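Local structure of arylsulfatase (Pseudoalteromonas sp. MB47, 7AJ0) at the interface of chains A and B and the interface of chains A and C. The protein removes sulfate groups from fucoidan as an exo-acting, calcium-binding sulfatase that assembles into an unusual hexamer. Numbering follows the deposited sequence. Chains: chain A/B/C, Arylsulfatase.

Contact 1: the interface of chains A and B. Residues chain A 64, 94, 354, 370, 372, 471; chain B 71, 74-75.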
loop_
_atom_site.group_PDB
_atom_site.type_symbol
_atom_site.label_atom_id
_atom_site.label_comp_id
_atom_site.label_asym_id
_atom_site.label_seq_id
_atom_site.Cartn_x
_atom_site.Cartn_y
_atom_site.Cartn_z
ATOM N N TRP A 64 21.829 -6.924 15.397
ATOM C CA TRP A 64 23.144 -6.983 14.766
ATOM C C TRP A 64 23.934 -5.701 14.985
ATOM O O TRP A 64 25.157 -5.737 15.160
ATOM C CB TRP A 64 22.975 -7.249 13.270
ATOM C CG TRP A 64 24.237 -7.561 12.524
ATOM C CD1 TRP A 64 24.755 -8.799 12.282
ATOM C CD2 TRP A 64 25.123 -6.626 11.895
ATOM N NE1 TRP A 64 25.911 -8.693 11.549
ATOM C CE2 TRP A 64 26.159 -7.369 11.299
ATOM C CE3 TRP A 64 25.143 -5.233 11.783
ATOM C CZ2 TRP A 64 27.203 -6.768 10.603
ATOM C CZ3 TRP A 64 26.182 -4.638 11.091
ATOM C CH2 TRP A 64 27.197 -5.405 10.511
ATOM N N THR A 94 30.617 -10.970 10.967
ATOM C CA THR A 94 29.559 -10.156 10.387
ATOM C C THR A 94 28.478 -10.980 9.698
ATOM O O THR A 94 27.496 -10.404 9.219
ATOM C CB THR A 94 30.150 -9.150 9.389
ATOM O OG1 THR A 94 30.974 -9.833 8.435
ATOM C CG2 THR A 94 30.985 -8.107 10.110
ATOM N N ARG A 354 20.277 -12.597 11.424
ATOM C CA ARG A 354 21.659 -12.127 11.335
ATOM C C ARG A 354 21.986 -11.339 12.600
ATOM O O ARG A 354 21.476 -10.232 12.801
ATOM C CB ARG A 354 21.869 -11.282 10.084
ATOM C CG ARG A 354 23.334 -11.150 9.695
ATOM C CD ARG A 354 23.501 -10.367 8.408
ATOM N NE ARG A 354 24.907 -10.173 8.065
ATOM C CZ ARG A 354 25.329 -9.567 6.960
ATOM N NH1 ARG A 354 24.451 -9.097 6.084
ATOM N NH2 ARG A 354 26.626 -9.434 6.729
ATOM N N VAL A 370 37.953 -8.994 11.207
ATOM C CA VAL A 370 36.553 -8.914 10.808
ATOM C C VAL A 370 36.363 -9.925 9.686
ATOM O O VAL A 370 36.997 -9.812 8.628
ATOM C CB VAL A 370 36.153 -7.502 10.361
ATOM C CG1 VAL A 370 34.641 -7.401 10.244
ATOM C CG2 VAL A 370 36.682 -6.466 11.338
ATOM N N ASN A 372 33.549 -12.305 7.423
ATOM C CA ASN A 372 32.173 -12.441 6.969
ATOM C C ASN A 372 31.800 -13.888 6.659
ATOM O O ASN A 372 30.782 -14.132 6.003
ATOM C CB ASN A 372 31.946 -11.560 5.737
ATOM C CG ASN A 372 30.481 -11.236 5.509
ATOM O OD1 ASN A 372 29.693 -11.167 6.451
ATOM N ND2 ASN A 372 30.110 -11.029 4.251
ATOM N N ASN A 471 25.539 -8.662 -0.328
ATOM C CA ASN A 471 26.571 -7.636 -0.433
ATOM C C ASN A 471 26.004 -6.360 -1.040
ATOM O O ASN A 471 26.370 -5.253 -0.631
ATOM C CB ASN A 471 27.745 -8.143 -1.266
ATOM C CG ASN A 471 28.538 -9.222 -0.559
ATOM O OD1 ASN A 471 28.665 -9.219 0.667
ATOM N ND2 ASN A 471 29.079 -10.155 -1.333
ATOM N N GLY B 71 29.915 -0.145 10.563
ATOM C CA GLY B 71 29.067 -1.304 10.378
ATOM C C GLY B 71 28.956 -1.794 8.955
ATOM O O GLY B 71 27.952 -2.430 8.609
ATOM N N ALA B 74 33.577 -5.268 5.581
ATOM C CA ALA B 74 33.493 -6.695 5.303
ATOM C C ALA B 74 32.062 -7.211 5.347
ATOM O O ALA B 74 31.771 -8.244 4.735
ATOM C CB ALA B 74 34.359 -7.473 6.297
ATOM N N ALA B 75 31.163 -6.521 6.051
ATOM C CA ALA B 75 29.779 -6.972 6.129
ATOM C C ALA B 75 29.033 -6.779 4.815
ATOM O O ALA B 75 27.989 -7.409 4.611
ATOM C CB ALA B 75 29.049 -6.240 7.255
HETATM O O HOH W 1 25.863 -8.289 3.513
#
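A:Arg354, CG anti to the backbone N (chi1 -161°), runs extended to NE and carries its guanidinium to B:Ala75, while A:Trp64, CG likewise anti (chi1 -170°), lays the far rim of its indole against the same residue. In this part of the two-fold A–B interface, the 3-10 helix 73-76 of chain B packs on chain A. NH2 of A:Arg354 donates to B:Ala75 O at 3.2 Å, in the guanidinium plane and on a lone pair. The guanidinium is fixed within its own chain at the NE/NH2 edge: NE and NH2 both grip A:Thr94 O side-on, NE at 2.8 Å, and NE1 of A:Trp64 reaches the same oxygen from above its carbonyl plane. An alanine in place of A:Arg354 would probably leave B:Ala75 O without its guanidinium donor and A:Thr94 O without the grip of NE and NH2. The methyl of B:Ala75 packs against both CH2 of A:Trp64 and CB of A:Thr94, each 3.8 Å from its CB. Next to it, B:Ala74 turns its CB toward CG1 of A:Val370 at 4.0 Å. A:Thr94 OG1 donates to OD1 of A:Asn372 at 2.7 Å, which helps hold that amide near B:Ala74. Water 1 also joins the chains, 3.0 Å from NH1 of A:Arg354.

Contact 2: the interface of chains A and C. Residues chain A 14, 435, 437, 487; chain C 204, 207-208.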
loop_
_atom_site.group_PDB
_atom_site.type_symbol
_atom_site.label_atom_id
_atom_site.label_comp_id
_atom_site.label_asym_id
_atom_site.label_seq_id
_atom_site.Cartn_x
_atom_site.Cartn_y
_atom_site.Cartn_z
ATOM N N PHE A 14 29.813 -26.890 -7.741
ATOM C CA PHE A 14 29.723 -25.888 -6.687
ATOM C C PHE A 14 29.958 -26.444 -5.289
ATOM O O PHE A 14 30.572 -25.767 -4.458
ATOM C CB PHE A 14 28.348 -25.206 -6.728
ATOM C CG PHE A 14 28.162 -24.288 -7.900
ATOM C CD1 PHE A 14 28.841 -23.082 -7.963
ATOM C CD2 PHE A 14 27.308 -24.627 -8.936
ATOM C CE1 PHE A 14 28.675 -22.234 -9.040
ATOM C CE2 PHE A 14 27.138 -23.783 -10.016
ATOM C CZ PHE A 14 27.822 -22.585 -10.068
ATOM N N LEU A 435 26.904 -18.605 -0.021
ATOM C CA LEU A 435 27.845 -17.552 -0.412
ATOM C C LEU A 435 27.275 -16.258 0.166
ATOM O O LEU A 435 27.008 -16.200 1.377
ATOM C CB LEU A 435 28.051 -17.568 -1.919
ATOM C CG LEU A 435 28.558 -18.883 -2.516
ATOM C CD1 LEU A 435 28.403 -18.896 -4.034
ATOM C CD2 LEU A 435 30.009 -19.124 -2.121
ATOM N N TYR A 437 24.376 -14.879 -1.066
ATOM C CA TYR A 437 23.060 -14.850 -1.691
ATOM C C TYR A 437 22.018 -15.404 -0.730
ATOM O O TYR A 437 22.189 -16.495 -0.178
ATOM C CB TYR A 437 23.062 -15.651 -2.995
ATOM C CG TYR A 437 24.085 -15.151 -3.990
ATOM C CD1 TYR A 437 23.768 -14.150 -4.898
ATOM C CD2 TYR A 437 25.374 -15.668 -4.009
ATOM C CE1 TYR A 437 24.702 -13.685 -5.800
ATOM C CE2 TYR A 437 26.313 -15.209 -4.910
ATOM C CZ TYR A 437 25.971 -14.219 -5.803
ATOM O OH TYR A 437 26.907 -13.757 -6.699
ATOM N N TRP A 487 22.885 -18.935 -13.045
ATOM C CA TRP A 487 23.939 -19.925 -12.853
ATOM C C TRP A 487 23.854 -20.581 -11.480
ATOM O O TRP A 487 24.274 -21.733 -11.320
ATOM C CB TRP A 487 25.312 -19.274 -13.039
ATOM C CG TRP A 487 25.535 -18.088 -12.155
ATOM C CD1 TRP A 487 25.369 -16.776 -12.487
ATOM C CD2 TRP A 487 25.958 -18.105 -10.787
ATOM N NE1 TRP A 487 25.663 -15.974 -11.412
ATOM C CE2 TRP A 487 26.027 -16.765 -10.355
ATOM C CE3 TRP A 487 26.284 -19.122 -9.885
ATOM C CZ2 TRP A 487 26.410 -16.417 -9.063
ATOM C CZ3 TRP A 487 26.664 -18.774 -8.603
ATOM C CH2 TRP A 487 26.724 -17.432 -8.204
ATOM N N LEU C 204 34.582 -17.960 -8.290
ATOM C CA LEU C 204 33.187 -18.223 -8.628
ATOM C C LEU C 204 33.018 -18.447 -10.125
ATOM O O LEU C 204 32.271 -19.340 -10.541
ATOM C CB LEU C 204 32.320 -17.065 -8.144
ATOM C CG LEU C 204 30.842 -17.327 -7.873
ATOM C CD1 LEU C 204 30.640 -18.548 -6.994
ATOM C CD2 LEU C 204 30.226 -16.091 -7.221
ATOM N N LYS C 207 34.046 -21.942 -11.277
ATOM C CA LYS C 207 33.036 -22.961 -11.016
ATOM C C LYS C 207 31.837 -22.808 -11.945
ATOM O O LYS C 207 31.394 -23.781 -12.565
ATOM C CB LYS C 207 32.581 -22.889 -9.558
ATOM C CG LYS C 207 33.613 -23.368 -8.559
ATOM C CD LYS C 207 33.144 -23.151 -7.129
ATOM C CE LYS C 207 34.128 -23.748 -6.135
ATOM N NZ LYS C 207 33.824 -23.346 -4.733
ATOM N N ALA C 208 31.304 -21.590 -12.057
ATOM C CA ALA C 208 30.066 -21.393 -12.800
ATOM C C ALA C 208 30.247 -21.635 -14.293
ATOM O O ALA C 208 29.323 -22.126 -14.953
ATOM C CB ALA C 208 29.531 -19.980 -12.556
#
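Helix 202-208 of chain C presents C:Leu204, C:Lys207 and C:Ala208, all with helical backbone torsions, to A:Leu435, whose positive phi (61°) marks a turn just ahead of strand 437-440, and to A:Phe14 in the N-terminal segment. In this sulfatase-family hexamer the patch is an apolar helix-to-surface contact, with C:Leu204 as its centre. Its CG, anti to the backbone N (chi1 -156°), reaches out to chain A, and the branch there sends one methyl to A:Leu435 and the other to the aromatic residues. CD1 meets CD1 of A:Leu435 at 3.7 Å, the two side chains crossing obliquely. CD2 lies 3.9 Å from CH2 at the benzo end of A:Trp487, whose side chain runs at about a right angle to the leucine. The same methyl comes tip to tip with A:Tyr437, 4.1 Å from the phenol OH. That hydroxyl sits in plane at the edge of the A:Trp487 ring, beside CD2 of the leucine. Further along the helix, A:Phe14 points its tip at the backbone of C:Ala208, with CZ 3.7 Å from CA. Its CE1 rests 4.0 Å from CB of C:Lys207, whose extended chain carries the terminal amine past the ring; NZ stays beyond hydrogen-bonding reach of A:Phe14 O.

Contact 3: the interface of chains A and C. Residues chain A 462-464, 466, 481-482; chain C 346, 426, 444, 453-454, 456.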
loop_
_atom_site.group_PDB
_atom_site.type_symbol
_atom_site.label_atom_id
_atom_site.label_comp_id
_atom_site.label_asym_id
_atom_site.label_seq_id
_atom_site.Cartn_x
_atom_site.Cartn_y
_atom_site.Cartn_z
ATOM N N GLY A 462 6.069 -16.677 -5.693
ATOM C CA GLY A 462 5.478 -16.918 -6.992
ATOM C C GLY A 462 6.285 -17.872 -7.848
ATOM O O GLY A 462 6.653 -18.963 -7.401
ATOM N N THR A 463 6.575 -17.464 -9.087
ATOM C CA THR A 463 7.242 -18.363 -10.023
ATOM C C THR A 463 8.693 -18.619 -9.639
ATOM O O THR A 463 9.225 -19.695 -9.936
ATOM C CB THR A 463 7.160 -17.792 -11.440
ATOM O OG1 THR A 463 5.843 -18.008 -11.962
ATOM C CG2 THR A 463 8.186 -18.446 -12.357
ATOM N N ALA A 464 9.348 -17.662 -8.986
ATOM C CA ALA A 464 10.754 -17.809 -8.644
ATOM C C ALA A 464 10.989 -17.476 -7.179
ATOM O O ALA A 464 10.384 -16.536 -6.650
ATOM C CB ALA A 464 11.628 -16.893 -9.519
ATOM N N TRP A 466 12.637 -15.669 -4.114
ATOM C CA TRP A 466 13.242 -14.349 -3.999
ATOM C C TRP A 466 14.733 -14.494 -3.726
ATOM O O TRP A 466 15.157 -15.369 -2.966
ATOM C CB TRP A 466 12.583 -13.545 -2.882
ATOM C CG TRP A 466 11.149 -13.199 -3.136
ATOM C CD1 TRP A 466 10.295 -13.816 -4.000
ATOM C CD2 TRP A 466 10.403 -12.145 -2.518
ATOM N NE1 TRP A 466 9.061 -13.216 -3.955
ATOM C CE2 TRP A 466 9.101 -12.186 -3.053
ATOM C CE3 TRP A 466 10.709 -11.172 -1.563
ATOM C CZ2 TRP A 466 8.106 -11.293 -2.666
ATOM C CZ3 TRP A 466 9.720 -10.285 -1.180
ATOM C CH2 TRP A 466 8.434 -10.351 -1.731
ATOM N N GLY A 481 15.532 -12.003 -7.773
ATOM C CA GLY A 481 15.239 -13.366 -8.182
ATOM C C GLY A 481 16.289 -13.941 -9.107
ATOM O O GLY A 481 17.494 -13.895 -8.831
ATOM N N HIS A 482 15.822 -14.490 -10.230
ATOM C CA HIS A 482 16.673 -15.192 -11.177
ATOM C C HIS A 482 17.482 -14.264 -12.073
ATOM O O HIS A 482 18.319 -14.753 -12.841
ATOM C CB HIS A 482 15.810 -16.093 -12.067
ATOM C CG HIS A 482 15.187 -15.367 -13.222
ATOM N ND1 HIS A 482 14.318 -14.309 -13.057
ATOM C CD2 HIS A 482 15.321 -15.537 -14.559
ATOM C CE1 HIS A 482 13.940 -13.862 -14.241
ATOM N NE2 HIS A 482 14.533 -14.590 -15.170
ATOM N N GLY C 346 5.515 -15.264 -15.993
ATOM C CA GLY C 346 5.588 -15.798 -14.652
ATOM C C GLY C 346 4.322 -15.681 -13.834
ATOM O O GLY C 346 4.331 -16.048 -12.650
ATOM N N ARG C 426 3.044 -24.091 -13.072
ATOM C CA ARG C 426 3.710 -25.368 -12.829
ATOM C C ARG C 426 2.722 -26.386 -12.273
ATOM O O ARG C 426 1.877 -26.894 -13.017
ATOM C CB ARG C 426 4.910 -25.174 -11.901
ATOM C CG ARG C 426 5.997 -24.310 -12.534
ATOM C CD ARG C 426 7.386 -24.587 -11.976
ATOM N NE ARG C 426 8.415 -23.950 -12.797
ATOM C CZ ARG C 426 8.902 -22.727 -12.588
ATOM N NH1 ARG C 426 8.468 -21.990 -11.573
ATOM N NH2 ARG C 426 9.833 -22.243 -13.398
ATOM N N PHE C 444 -1.578 -14.213 -8.231
ATOM C CA PHE C 444 -0.227 -13.689 -8.081
ATOM C C PHE C 444 -0.295 -12.245 -7.600
ATOM O O PHE C 444 -1.062 -11.438 -8.135
ATOM C CB PHE C 444 0.531 -13.773 -9.404
ATOM C CG PHE C 444 0.993 -15.160 -9.753
ATOM C CD1 PHE C 444 0.182 -16.014 -10.481
ATOM C CD2 PHE C 444 2.241 -15.608 -9.353
ATOM C CE1 PHE C 444 0.608 -17.288 -10.803
ATOM C CE2 PHE C 444 2.672 -16.883 -9.672
ATOM C CZ PHE C 444 1.855 -17.723 -10.399
ATOM N N ILE C 453 8.013 -12.091 -11.926
ATOM C CA ILE C 453 8.689 -13.351 -11.643
ATOM C C ILE C 453 9.349 -13.315 -10.270
ATOM O O ILE C 453 9.167 -14.223 -9.452
ATOM C CB ILE C 453 9.728 -13.659 -12.739
ATOM C CG1 ILE C 453 9.054 -13.872 -14.092
ATOM C CG2 ILE C 453 10.556 -14.885 -12.357
ATOM C CD1 ILE C 453 10.008 -13.753 -15.265
ATOM N N ASP C 454 10.112 -12.257 -9.995
ATOM C CA ASP C 454 11.138 -12.288 -8.963
ATOM C C ASP C 454 10.696 -11.740 -7.613
ATOM O O ASP C 454 11.419 -11.929 -6.628
ATOM C CB ASP C 454 12.373 -11.509 -9.447
ATOM C CG ASP C 454 13.000 -12.121 -10.690
ATOM O OD1 ASP C 454 13.158 -13.359 -10.730
ATOM O OD2 ASP C 454 13.329 -11.370 -11.633
ATOM N N SER C 456 7.068 -11.866 -6.332
ATOM C CA SER C 456 5.641 -12.131 -6.315
ATOM C C SER C 456 5.295 -13.187 -5.274
ATOM O O SER C 456 6.135 -13.992 -4.863
ATOM C CB SER C 456 5.149 -12.594 -7.696
ATOM O OG SER C 456 5.039 -11.502 -8.591
HETATM O O HOH W 2 8.381 -14.596 -6.897
HETATM O O HOH W 3 5.681 -15.301 -10.170
#
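The indole of A:Trp466 meets C:Ser456 edge-on, with the serine carbonyl carbon in the plane of the ring and A:Ala464 O also at its edge. The imidazole of A:His482 has the carboxylate carbon of C:Asp454 at its edge, and the ring of C:Phe444 carries C:Gly346 O over one face, offset toward the rim. NE1 of A:Trp466 donates to C:Ser456 O at 3.2 Å, while the backbone N of A:Gly462 reaches this oxygen from the opposite face of the carbonyl plane at 2.8 Å. An alanine in place of A:Trp466 would probably take one of its donors from C:Ser456 O and leave a gap where the indole edge met that serine. ND1 of A:His482 makes a nearly straight bond (168° at H) of 2.8 Å to the syn lone pair of C:Asp454 OD1, the ring and carboxylate planes lying 40° apart. CG of A:His482 lies between the backbone N and the carbonyl carbon (chi1 83°), which lets the backbone N meet OD1 too, from above the carboxylate plane. A:Thr463 OG1 donates to C:Gly346 O at 2.6 Å, and A:Thr463 O accepts from NH1 of C:Arg426 at 2.9 Å on a lone pair. CG2 of C:Ile453 packs on CB of A:Ala464 at 3.6 Å. This dense polar network pins the segment around A:Thr463 to the neighbouring subunit and probably helps to hold the hexamer together.

Contact 4: the interface of chains A and B. Residues chain A 76-77, 287, 289, 291-292, 334; chain B 471-472.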
loop_
_atom_site.group_PDB
_atom_site.type_symbol
_atom_site.label_atom_id
_atom_site.label_comp_id
_atom_site.label_asym_id
_atom_site.label_seq_id
_atom_site.Cartn_x
_atom_site.Cartn_y
_atom_site.Cartn_z
ATOM N N ILE A 76 23.373 5.258 18.699
ATOM C CA ILE A 76 22.004 5.087 19.165
ATOM C C ILE A 76 21.884 5.384 20.661
ATOM O O ILE A 76 20.963 4.910 21.320
ATOM C CB ILE A 76 21.471 3.677 18.841
ATOM C CG1 ILE A 76 22.403 2.601 19.402
ATOM C CG2 ILE A 76 21.307 3.500 17.339
ATOM C CD1 ILE A 76 21.846 1.195 19.294
ATOM N N GLY A 77 22.818 6.153 21.206
ATOM C CA GLY A 77 22.726 6.578 22.590
ATOM C C GLY A 77 22.965 5.497 23.621
ATOM O O GLY A 77 22.318 5.505 24.677
ATOM N N ALA A 287 20.919 8.109 25.809
ATOM C CA ALA A 287 19.530 8.075 25.366
ATOM C C ALA A 287 18.562 8.157 26.539
ATOM O O ALA A 287 17.470 8.719 26.401
ATOM C CB ALA A 287 19.266 6.803 24.559
ATOM N N MET A 289 16.818 5.778 28.116
ATOM C CA MET A 289 15.647 4.937 27.930
ATOM C C MET A 289 15.935 3.556 28.496
ATOM O O MET A 289 17.083 3.102 28.476
ATOM C CB MET A 289 15.268 4.825 26.448
ATOM C CG MET A 289 14.653 6.093 25.877
ATOM S SD MET A 289 12.965 6.385 26.449
ATOM C CE MET A 289 12.052 5.166 25.503
ATOM N N VAL A 291 15.700 0.439 27.565
ATOM C CA VAL A 291 16.392 -0.584 26.787
ATOM C C VAL A 291 17.843 -0.193 26.529
ATOM O O VAL A 291 18.709 -1.064 26.383
ATOM C CB VAL A 291 15.641 -0.850 25.469
ATOM C CG1 VAL A 291 15.821 0.313 24.509
ATOM C CG2 VAL A 291 16.118 -2.149 24.841
ATOM N N ARG A 292 18.137 1.106 26.459
ATOM C CA ARG A 292 19.519 1.535 26.276
ATOM C C ARG A 292 20.289 1.494 27.591
ATOM O O ARG A 292 21.464 1.107 27.616
ATOM C CB ARG A 292 19.564 2.943 25.682
ATOM C CG ARG A 292 18.892 3.076 24.327
ATOM C CD ARG A 292 19.646 2.347 23.216
ATOM N NE ARG A 292 19.029 2.609 21.916
ATOM C CZ ARG A 292 18.244 1.757 21.256
ATOM N NH1 ARG A 292 17.975 0.554 21.748
ATOM N NH2 ARG A 292 17.733 2.114 20.087
ATOM N N PRO A 334 9.025 1.205 22.307
ATOM C CA PRO A 334 10.451 1.538 22.233
ATOM C C PRO A 334 11.360 0.705 23.129
ATOM O O PRO A 334 12.518 1.067 23.320
ATOM C CB PRO A 334 10.475 3.006 22.688
ATOM C CG PRO A 334 9.375 3.070 23.698
ATOM C CD PRO A 334 8.306 2.090 23.244
ATOM N N ASN B 471 17.586 8.163 18.759
ATOM C CA ASN B 471 18.186 7.113 19.575
ATOM C C ASN B 471 17.320 5.858 19.568
ATOM O O ASN B 471 17.840 4.737 19.519
ATOM C CB ASN B 471 18.392 7.596 21.012
ATOM C CG ASN B 471 19.490 8.631 21.133
ATOM O OD1 ASN B 471 20.506 8.571 20.439
ATOM N ND2 ASN B 471 19.291 9.588 22.029
ATOM N N MET B 472 15.996 6.027 19.613
ATOM C CA MET B 472 15.075 4.903 19.712
ATOM C C MET B 472 14.545 4.433 18.363
ATOM O O MET B 472 14.121 3.278 18.248
ATOM C CB MET B 472 13.883 5.275 20.600
ATOM C CG MET B 472 14.248 5.654 22.027
ATOM S SD MET B 472 15.249 4.398 22.851
ATOM C CE MET B 472 16.871 5.115 22.688
HETATM O O HOH W 4 16.540 9.446 23.724
#
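The start of helix 290-311 of chain A, together with the segment leading into it, receives the loop residues B:Asn471 and B:Met472 across a two-fold interface. A:Arg292, in the first turn of the helix, bends at chi2 (-69°) and turns its guanidinium toward the incoming backbone. NH2 donates to the carbonyl O of B:Asn471 at 2.7 Å, with the acceptor at the guanidinium edge and the donor in the carbonyl plane. NE bonds to A:Ile76 O at 3.1 Å within its own chain, which helps to fix the rotation of the group. CD1 of A:Ile76 lies over one face of the guanidinium and SD of B:Met472 over the other, both toward the rim. B:Met472, bent at chi2 and chi3, approaches A:Arg292 end-on, its CE methyl 3.3 Å from the arginine CG. That CE also touches CB of A:Ala287 at 3.5 Å, and SD lies 3.5 Å from CG of A:Met289, whose side chain crosses it at a slant. B:Asn471 has further contacts with A:Ala287: its CB packs on the methyl, and its ND2 is joined to A:Ala287 O by water 4, which is 3.2 Å from ND2 in an almost straight bond (175° at H). The receiving surface combines the end of the 3-10 helix 73-76, the approach to helix 290-311 and its first turn, with A:Pro334, after a cis peptide bond, at the margin near B:Met472.

Contacts 1 and 4 belong to the two-fold A–B interface, their C-alpha centres about 23 Å apart; contacts 2 and 3 belong to the A–C interface, about 21 Å apart. The 3-10 helix 73-76 serves both A–B patches, from chain B in contact 1 and from chain A in contact 4; residue 471 lies at the margin of contact 1 but is central to contact 4. Contacts 1 and 2 are about 20 Å apart although they face different neighbours, whereas contacts 2 and 4 are separated by about 41 Å. Each subunit thus uses distinct surfaces for its two neighbours, which is consistent with the hexamer.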